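Local atomic coordinates of citrate synthase (Metallosphaera sedula, PDB entry 6ABX), a protein that probably catalyses the condensation of oxaloacetate with acetyl-CoA and water to give citrate and free CoA, feeding the tricarboxylic acid cycle. Residues A[149-152]-A[153-156]. Numbering follows the deposited sequence.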
loop_
_atom_site.group_PDB
_atom_site.type_symbol
_atom_site.label_atom_id
_atom_site.label_comp_id
_atom_site.label_asym_id
_atom_site.label_seq_id
_atom_site.Cartn_x
_atom_site.Cartn_y
_atom_site.Cartn_z
ATOM N N SER A 149 1.159 8.698 25.661
ATOM C CA SER A 149 1.155 7.317 26.209
ATOM C C SER A 149 0.180 7.220 27.398
ATOM O O SER A 149 -0.514 6.198 27.534
ATOM C CB SER A 149 2.558 6.915 26.584
ATOM O OG SER A 149 3.388 6.876 25.422
ATOM N N GLU A 150 0.111 8.276 28.206
ATOM C CA GLU A 150 -0.846 8.276 29.344
ATOM C C GLU A 150 -2.285 8.147 28.796
ATOM O O GLU A 150 -3.125 7.372 29.292
ATOM C CB GLU A 150 -0.697 9.523 30.218
ATOM C CG GLU A 150 -1.615 9.374 31.424
ATOM C CD GLU A 150 -1.525 10.354 32.577
ATOM O OE1 GLU A 150 -0.750 11.359 32.443
ATOM O OE2 GLU A 150 -2.249 10.094 33.600
ATOM N N ASN A 151 -2.587 8.919 27.751
ATOM C CA ASN A 151 -3.893 8.896 27.149
ATOM C C ASN A 151 -4.212 7.518 26.546
ATOM O O ASN A 151 -5.382 7.072 26.573
ATOM C CB ASN A 151 -4.045 9.947 26.049
ATOM C CG ASN A 151 -5.422 9.927 25.445
ATOM O OD1 ASN A 151 -6.393 10.268 26.142
ATOM N ND2 ASN A 151 -5.517 9.600 24.172
ATOM N N PHE A 152 -3.221 6.873 25.920
ATOM C CA PHE A 152 -3.443 5.599 25.271
ATOM C C PHE A 152 -3.904 4.562 26.325
ATOM O O PHE A 152 -4.905 3.848 26.133
ATOM C CB PHE A 152 -2.152 5.140 24.567
ATOM C CG PHE A 152 -2.320 4.141 23.448
ATOM C CD1 PHE A 152 -3.496 3.438 23.244
ATOM C CD2 PHE A 152 -1.275 3.907 22.577
ATOM C CE1 PHE A 152 -3.629 2.543 22.201
ATOM C CE2 PHE A 152 -1.405 2.980 21.555
ATOM C CZ PHE A 152 -2.592 2.348 21.330
ATOM N N LEU A 153 -3.239 4.552 27.463
ATOM C CA LEU A 153 -3.618 3.627 28.545
ATOM C C LEU A 153 -4.965 4.011 29.158
ATOM O O LEU A 153 -5.779 3.160 29.464
ATOM C CB LEU A 153 -2.531 3.575 29.610
ATOM C CG LEU A 153 -1.224 2.910 29.168
ATOM C CD1 LEU A 153 -0.185 3.017 30.261
ATOM C CD2 LEU A 153 -1.452 1.476 28.767
ATOM N N TYR A 154 -5.230 5.305 29.260
ATOM C CA TYR A 154 -6.521 5.821 29.760
ATOM C C TYR A 154 -7.674 5.337 28.869
ATOM O O TYR A 154 -8.691 4.863 29.340
ATOM C CB TYR A 154 -6.482 7.347 29.828
ATOM C CG TYR A 154 -7.826 7.994 29.981
ATOM C CD1 TYR A 154 -8.527 7.867 31.169
ATOM C CD2 TYR A 154 -8.438 8.641 28.933
ATOM C CE1 TYR A 154 -9.806 8.397 31.288
ATOM C CE2 TYR A 154 -9.701 9.208 29.048
ATOM C CZ TYR A 154 -10.375 9.102 30.250
ATOM O OH TYR A 154 -11.641 9.626 30.382
ATOM N N MET A 155 -7.484 5.352 27.558
ATOM C CA MET A 155 -8.532 4.979 26.641
ATOM C C MET A 155 -8.803 3.466 26.690
ATOM O O MET A 155 -9.865 3.038 26.276
ATOM C CB MET A 155 -8.216 5.414 25.217
ATOM C CG MET A 155 -8.265 6.949 25.023
ATOM S SD MET A 155 -8.132 7.428 23.298
ATOM C CE MET A 155 -6.554 6.648 22.911
ATOM N N ILE A 156 -7.800 2.648 27.035
ATOM C CA ILE A 156 -8.005 1.191 27.205
ATOM C C ILE A 156 -8.666 0.868 28.541
ATOM O O ILE A 156 -9.519 -0.049 28.629
ATOM C CB ILE A 156 -6.626 0.483 27.092
ATOM C CG1 ILE A 156 -5.973 0.716 25.737
ATOM C CG2 ILE A 156 -6.751 -0.997 27.384
ATOM C CD1 ILE A 156 -6.660 -0.070 24.683
#
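M155 meets N151 one turn back along helix 148-157, an i/i+4 contact in the largely helical citrate synthase fold, and its side chain is the one to follow. CB lies 3.6 Å from N151 O, the same oxygen that accepts the M155 backbone N-H at 2.9 Å. CG comes closer still, 3.3 Å from N151 O, because it stands beside the M155 backbone N, opposite the carbonyl carbon (chi1 -69°). SD then passes 3.5 Å from N151 ND2, and a bend at chi3 (-58°) turns the methyl CE back over that amide nitrogen, 3.4 Å away. On its other flank CE nears the ring of F152, 4.4 Å from CD1. I156 CG1 approaches the same ring carbon about as loosely, and both come at the ring obliquely.

At the other end of the amide, N151 OD1 lies near the edge of the Y154 ring, 3.8 Å from CD2, with the amide and ring planes 39° apart. Its hydrogen bond comes from the backbone N of D143, which should help fix the amide's rotation. F152 continues into the core, edge-to-face with F319 and against helices 112-134 and 163-174; its side chain is about 12 Å from that of the oxaloacetate-binding R332. Helical i to i+4 bonds, such as Y154 N to E150 O, run through the turn. The buried, bent M155 thioether thus meets the N151 amide probably mostly by van der Waals contact, and only its methyl nears the F152 ring.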